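Local structure of aminotransferase (Paracoccus denitrificans, 4GRX) at residues K154-W159 / G187-T192; F232-V237 / I263-D268. The protein probably transfers amino groups between amine donors and carbonyl acceptors with the help of pyridoxal phosphate, as a class III omega-aminotransferase. All coordinates share one frame; numbering follows the deposited sequence.

Interaction 1. Residues K154-W159 / G187-T192; sequences KILTRW and GFIHLT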
loop_
_atom_site.group_PDB
_atom_site.type_symbol
_atom_site.label_atom_id
_atom_site.label_comp_id
_atom_site.label_asym_id
_atom_site.label_seq_id
_atom_site.Cartn_x
_atom_site.Cartn_y
_atom_site.Cartn_z
ATOM N N LYS A 154 -18.181 -12.434 -6.001
ATOM C CA LYS A 154 -18.023 -11.616 -7.227
ATOM C C LYS A 154 -18.052 -10.118 -6.927
ATOM O O LYS A 154 -18.720 -9.687 -5.998
ATOM C CB LYS A 154 -19.058 -11.982 -8.300
ATOM C CG LYS A 154 -18.875 -13.384 -8.872
ATOM C CD LYS A 154 -20.132 -13.912 -9.543
ATOM C CE LYS A 154 -19.985 -15.398 -9.869
ATOM N NZ LYS A 154 -21.260 -16.039 -10.302
ATOM N N ILE A 155 -17.308 -9.338 -7.713
ATOM C CA ILE A 155 -17.189 -7.888 -7.521
ATOM C C ILE A 155 -17.609 -7.168 -8.799
ATOM O O ILE A 155 -17.025 -7.395 -9.874
ATOM C CB ILE A 155 -15.747 -7.471 -7.112
ATOM C CG1 ILE A 155 -15.338 -8.075 -5.761
ATOM C CG2 ILE A 155 -15.597 -5.957 -7.087
ATOM C CD1 ILE A 155 -16.170 -7.629 -4.573
ATOM N N LEU A 156 -18.609 -6.290 -8.674
ATOM C CA LEU A 156 -19.094 -5.491 -9.809
ATOM C C LEU A 156 -18.468 -4.109 -9.836
ATOM O O LEU A 156 -18.515 -3.388 -8.843
ATOM C CB LEU A 156 -20.617 -5.358 -9.762
ATOM C CG LEU A 156 -21.446 -6.608 -9.446
ATOM C CD1 LEU A 156 -22.929 -6.279 -9.365
ATOM C CD2 LEU A 156 -21.222 -7.695 -10.491
ATOM N N THR A 157 -17.870 -3.761 -10.979
ATOM C CA THR A 157 -17.374 -2.394 -11.253
ATOM C C THR A 157 -17.784 -1.960 -12.657
ATOM O O THR A 157 -18.553 -2.663 -13.317
ATOM C CB THR A 157 -15.851 -2.243 -11.040
ATOM O OG1 THR A 157 -15.130 -3.234 -11.778
ATOM C CG2 THR A 157 -15.492 -2.373 -9.561
ATOM N N ARG A 158 -17.295 -0.812 -13.124
ATOM C CA ARG A 158 -17.639 -0.352 -14.482
ATOM C C ARG A 158 -16.433 -0.267 -15.398
ATOM O O ARG A 158 -15.326 0.036 -14.954
ATOM C CB ARG A 158 -18.314 1.027 -14.481
ATOM C CG ARG A 158 -19.769 1.091 -14.055
ATOM C CD ARG A 158 -19.895 1.259 -12.556
ATOM N NE ARG A 158 -19.025 2.310 -12.030
ATOM C CZ ARG A 158 -19.348 3.603 -11.977
ATOM N NH1 ARG A 158 -20.518 4.031 -12.440
ATOM N NH2 ARG A 158 -18.494 4.477 -11.460
ATOM N N TRP A 159 -16.671 -0.492 -16.687
ATOM C CA TRP A 159 -15.683 -0.194 -17.687
ATOM C C TRP A 159 -15.246 1.245 -17.514
ATOM O O TRP A 159 -16.034 2.096 -17.103
ATOM C CB TRP A 159 -16.205 -0.497 -19.094
ATOM C CG TRP A 159 -15.070 -0.551 -20.090
ATOM C CD1 TRP A 159 -14.842 0.305 -21.169
ATOM C CD2 TRP A 159 -13.911 -1.460 -20.075
ATOM N NE1 TRP A 159 -13.686 -0.030 -21.815
ATOM C CE2 TRP A 159 -13.075 -1.073 -21.215
ATOM C CE3 TRP A 159 -13.508 -2.520 -19.274
ATOM C CZ2 TRP A 159 -11.888 -1.724 -21.514
ATOM C CZ3 TRP A 159 -12.313 -3.174 -19.586
ATOM C CH2 TRP A 159 -11.526 -2.788 -20.685
ATOM N N GLY A 187 -13.926 -13.482 -11.291
ATOM C CA GLY A 187 -14.785 -12.918 -10.258
ATOM C C GLY A 187 -14.968 -11.413 -10.304
ATOM O O GLY A 187 -15.572 -10.829 -9.393
ATOM N N PHE A 188 -14.442 -10.776 -11.346
ATOM C CA PHE A 188 -14.544 -9.330 -11.480
ATOM C C PHE A 188 -15.239 -9.027 -12.789
ATOM O O PHE A 188 -14.765 -9.421 -13.854
ATOM C CB PHE A 188 -13.151 -8.686 -11.387
ATOM C CG PHE A 188 -12.517 -8.866 -10.044
ATOM C CD1 PHE A 188 -12.603 -7.869 -9.082
ATOM C CD2 PHE A 188 -11.885 -10.063 -9.711
ATOM C CE1 PHE A 188 -12.060 -8.054 -7.807
ATOM C CE2 PHE A 188 -11.327 -10.251 -8.441
ATOM C CZ PHE A 188 -11.420 -9.243 -7.486
ATOM N N ILE A 189 -16.398 -8.377 -12.693
ATOM C CA ILE A 189 -17.264 -8.121 -13.841
ATOM C C ILE A 189 -17.322 -6.625 -14.116
ATOM O O ILE A 189 -17.521 -5.827 -13.197
ATOM C CB ILE A 189 -18.690 -8.668 -13.583
ATOM C CG1 ILE A 189 -18.644 -10.167 -13.325
ATOM C CG2 ILE A 189 -19.636 -8.368 -14.739
ATOM C CD1 ILE A 189 -19.862 -10.692 -12.600
ATOM N N HIS A 190 -17.158 -6.254 -15.384
ATOM C CA HIS A 190 -17.231 -4.863 -15.803
ATOM C C HIS A 190 -18.481 -4.553 -16.584
ATOM O O HIS A 190 -18.669 -5.087 -17.670
ATOM C CB HIS A 190 -15.997 -4.517 -16.616
ATOM C CG HIS A 190 -14.712 -4.727 -15.869
ATOM N ND1 HIS A 190 -13.671 -5.398 -16.395
ATOM C CD2 HIS A 190 -14.328 -4.340 -14.588
ATOM C CE1 HIS A 190 -12.665 -5.438 -15.494
ATOM N NE2 HIS A 190 -13.068 -4.785 -14.392
ATOM N N LEU A 191 -19.338 -3.690 -16.032
ATOM C CA LEU A 191 -20.605 -3.291 -16.661
ATOM C C LEU A 191 -20.379 -2.034 -17.467
ATOM O O LEU A 191 -19.323 -1.410 -17.348
ATOM C CB LEU A 191 -21.635 -2.947 -15.601
ATOM C CG LEU A 191 -21.892 -3.858 -14.412
ATOM C CD1 LEU A 191 -22.421 -2.989 -13.287
ATOM C CD2 LEU A 191 -22.898 -4.924 -14.798
ATOM N N THR A 192 -21.368 -1.627 -18.253
ATOM C CA THR A 192 -21.191 -0.466 -19.128
ATOM C C THR A 192 -20.938 0.814 -18.333
ATOM O O THR A 192 -21.575 1.078 -17.299
ATOM C CB THR A 192 -22.413 -0.244 -20.033
ATOM O OG1 THR A 192 -22.834 -1.489 -20.575
ATOM C CG2 THR A 192 -22.093 0.676 -21.161
#
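With OG1 set between its own backbone N and carbonyl carbon (chi1 53°), Thr-157 lies beside His-190, whose CG lies anti to the carbonyl carbon (chi1 -59°). The two side chains point the same way, and the hydroxyl meets the edge of the imidazole in its plane, OG1 lying 3.1 Å from CD2. Each polar end bonds elsewhere: Thr-157 OG1 to the carbonyl O of Met-172, His-190 NE2 to that of Ser-171, both at the end of helix 167-172. Trp-159 lies beyond, its CE3 4.1 Å from His-190 ND1, the two ring planes 59° apart.

Phe-188 turns its CD1 to within 3.7 Å of Ile-155 CB, so that a flat ring lies beside a branched chain. Leu-156 and Ile-189 share the other face, touching through Leu-156 CD2 and Ile-189 CD1 at 3.9 Å. Beta-branched Ile-155, Thr-157 and Ile-189 suit the extended backbone.

The strands are parallel, and five backbone bonds alternate between them, the first from Ile-155 N to Gly-187 O (2.8 Å), the last from Trp-159 N to Leu-191 O (2.9 Å). Gly-187 has a positive phi, at which a side chain would jam against the preceding carbonyl.

The strand pair of this beta-alpha-beta unit, with 188-191 at the sheet's edge, is thus joined by backbone bonds, while Thr-157 and His-190 use polar groups to tie the connecting helix to one face.

Interaction 2. Residues F232-V237 / I263-D268; sequences FFAEPV and IPMISD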
loop_
_atom_site.group_PDB
_atom_site.type_symbol
_atom_site.label_atom_id
_atom_site.label_comp_id
_atom_site.label_asym_id
_atom_site.label_seq_id
_atom_site.Cartn_x
_atom_site.Cartn_y
_atom_site.Cartn_z
ATOM N N PHE A 232 -20.493 -3.965 -5.116
ATOM C CA PHE A 232 -20.523 -3.062 -6.267
ATOM C C PHE A 232 -19.761 -1.811 -5.867
ATOM O O PHE A 232 -20.132 -1.115 -4.908
ATOM C CB PHE A 232 -21.977 -2.700 -6.612
ATOM C CG PHE A 232 -22.125 -1.628 -7.669
ATOM C CD1 PHE A 232 -22.069 -0.277 -7.336
ATOM C CD2 PHE A 232 -22.359 -1.968 -8.999
ATOM C CE1 PHE A 232 -22.218 0.711 -8.310
ATOM C CE2 PHE A 232 -22.510 -0.994 -9.973
ATOM C CZ PHE A 232 -22.430 0.353 -9.630
ATOM N N PHE A 233 -18.678 -1.532 -6.581
ATOM C CA PHE A 233 -17.912 -0.314 -6.350
ATOM C C PHE A 233 -18.157 0.667 -7.481
ATOM O O PHE A 233 -18.251 0.264 -8.650
ATOM C CB PHE A 233 -16.416 -0.613 -6.306
ATOM C CG PHE A 233 -15.984 -1.431 -5.136
ATOM C CD1 PHE A 233 -16.407 -2.763 -4.992
ATOM C CD2 PHE A 233 -15.102 -0.900 -4.200
ATOM C CE1 PHE A 233 -15.991 -3.527 -3.906
ATOM C CE2 PHE A 233 -14.683 -1.660 -3.120
ATOM C CZ PHE A 233 -15.122 -2.969 -2.972
ATOM N N ALA A 234 -18.220 1.953 -7.133
ATOM C CA ALA A 234 -18.273 3.031 -8.133
ATOM C C ALA A 234 -17.652 4.308 -7.622
ATOM O O ALA A 234 -17.893 4.713 -6.476
ATOM C CB ALA A 234 -19.715 3.295 -8.570
ATOM N N GLU A 235 -16.856 4.942 -8.474
ATOM C CA GLU A 235 -16.489 6.334 -8.286
ATOM C C GLU A 235 -17.723 7.170 -8.629
ATOM O O GLU A 235 -18.383 6.899 -9.654
ATOM C CB GLU A 235 -15.389 6.730 -9.258
ATOM C CG GLU A 235 -14.071 6.014 -9.065
ATOM C CD GLU A 235 -13.259 5.993 -10.338
ATOM O OE1 GLU A 235 -13.347 4.970 -11.050
ATOM O OE2 GLU A 235 -12.559 6.994 -10.640
ATOM N N PRO A 236 -18.057 8.180 -7.795
ATOM C CA PRO A 236 -19.210 9.015 -8.179
ATOM C C PRO A 236 -18.995 9.669 -9.554
ATOM O O PRO A 236 -19.880 9.600 -10.420
ATOM C CB PRO A 236 -19.301 10.051 -7.048
ATOM C CG PRO A 236 -18.651 9.380 -5.881
ATOM C CD PRO A 236 -17.549 8.519 -6.455
ATOM N N VAL A 237 -17.822 10.276 -9.735
ATOM C CA VAL A 237 -17.366 10.776 -11.022
ATOM C C VAL A 237 -16.087 10.002 -11.308
ATOM O O VAL A 237 -15.213 9.934 -10.439
ATOM C CB VAL A 237 -16.993 12.269 -10.960
ATOM C CG1 VAL A 237 -16.586 12.777 -12.336
ATOM C CG2 VAL A 237 -18.132 13.101 -10.420
ATOM N N ILE A 263 -26.686 -6.524 -2.251
ATOM C CA ILE A 263 -25.328 -6.290 -2.743
ATOM C C ILE A 263 -24.803 -4.951 -2.204
ATOM O O ILE A 263 -25.238 -3.886 -2.648
ATOM C CB ILE A 263 -25.280 -6.300 -4.289
ATOM C CG1 ILE A 263 -25.768 -7.659 -4.802
ATOM C CG2 ILE A 263 -23.881 -5.950 -4.803
ATOM C CD1 ILE A 263 -25.917 -7.756 -6.306
ATOM N N PRO A 264 -23.864 -5.005 -1.242
ATOM C CA PRO A 264 -23.224 -3.821 -0.688
ATOM C C PRO A 264 -22.740 -2.844 -1.761
ATOM O O PRO A 264 -22.144 -3.251 -2.771
ATOM C CB PRO A 264 -22.042 -4.409 0.073
ATOM C CG PRO A 264 -22.574 -5.721 0.564
ATOM C CD PRO A 264 -23.378 -6.241 -0.593
ATOM N N MET A 265 -23.013 -1.563 -1.552
ATOM C CA MET A 265 -22.602 -0.535 -2.489
ATOM C C MET A 265 -21.495 0.285 -1.861
ATOM O O MET A 265 -21.677 0.897 -0.808
ATOM C CB MET A 265 -23.786 0.354 -2.903
ATOM C CG MET A 265 -23.493 1.269 -4.072
ATOM S SD MET A 265 -22.595 2.744 -3.555
ATOM C CE MET A 265 -21.867 3.246 -5.115
ATOM N N ILE A 266 -20.347 0.298 -2.528
ATOM C CA ILE A 266 -19.173 0.973 -2.014
ATOM C C ILE A 266 -18.877 2.166 -2.896
ATOM O O ILE A 266 -18.793 2.037 -4.128
ATOM C CB ILE A 266 -17.960 0.035 -2.035
ATOM C CG1 ILE A 266 -18.328 -1.364 -1.505
ATOM C CG2 ILE A 266 -16.763 0.680 -1.343
ATOM C CD1 ILE A 266 -18.516 -1.441 -0.016
ATOM N N SER A 267 -18.727 3.328 -2.268
ATOM C CA SER A 267 -18.372 4.534 -2.998
ATOM C C SER A 267 -16.879 4.830 -2.934
ATOM O O SER A 267 -16.334 5.136 -1.874
ATOM C CB SER A 267 -19.180 5.740 -2.504
ATOM O OG SER A 267 -18.887 6.878 -3.307
ATOM N N ASP A 268 -16.223 4.738 -4.077
ATOM C CA ASP A 268 -14.812 5.070 -4.156
ATOM C C ASP A 268 -14.642 6.592 -4.255
ATOM O O ASP A 268 -14.756 7.180 -5.327
ATOM C CB ASP A 268 -14.148 4.336 -5.328
ATOM C CG ASP A 268 -12.630 4.424 -5.286
ATOM O OD1 ASP A 268 -12.107 5.300 -4.547
ATOM O OD2 ASP A 268 -11.971 3.634 -6.007
#
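Phe-233 lays one face of its ring over the side chain of Ile-266, whose CB sits 3.9 Å from the ring centroid and 17° off the ring normal, a CH-pi contact. Ile-266 CG2 reaches Phe-233 CE2 at 3.6 Å, while CG1 lies nearer CZ, so the branched chain spreads beneath the flat ring. A beta-branched aliphatic residue suits this place, offering the aromatic face a broad carbon surface.

On the other face of the sheet Phe-232 and Met-265 run side by side. Met-265 has CG anti to its backbone N (chi1 -169°) and then bends at chi2, which carries CE back to Phe-232 CE1 and to Ala-234 CB, the latter at 4.1 Å. The small methyl of Ala-234 thus meets the thioether end.

Four backbone bonds join the two segments, the first to Pro-264 O just before strand 265-268. Ile-266 N to Phe-232 O is nearly straight (2.8 Å), whereas Asp-268 N approaches Ala-234 O from 47° out of the carbonyl plane, where strand 229-234 gives way to loop. There Pro-236, which has no N-H to donate, packs CD 3.3 Å from Asp-268 O.

The carboxylates at this end are buried but satisfied. Glu-235 accepts from the backbone N of Tyr-162 and Gly-239, and Asp-268 from Val-270 N, Asn-133 ND2 and His-163 ND1. Class III aminotransferases place an aspartate here against the cofactor's pyridine nitrogen; Asp-268 OD2 lies close to N1 of the modified lysine at position 297, though a hydrogen bond is not decided.

Helix 129-146 covers the Phe-233 and Ile-266 face through Met-136, helix 250-260 packs on Phe-232 and Met-265 through Leu-258, and strands 154-158 and 292-295 flank the pair.

Interactions 1 and 2 are successive parallel strand pairs of one mixed sheet, the large-domain sheet of a fold-type I aminotransferase, with their centres 11 Å apart. Strand 154-158 lies directly against strand 229-234: Leu-156 O is 2.9 Å from Phe-233 N, probably a hydrogen bond, and Thr-157 CG2 packs at 3.8 Å on Phe-233 CB. Arg-158 makes a weak hydrogen bond from NH2 to Glu-235 O. Interaction 1 lies toward the sheet's edge, interaction 2 deeper and nearer the active site. The side chain of Glu-235 is about 9 Å from the bound delta-amino valeric acid and that of Trp-159 about 12 Å.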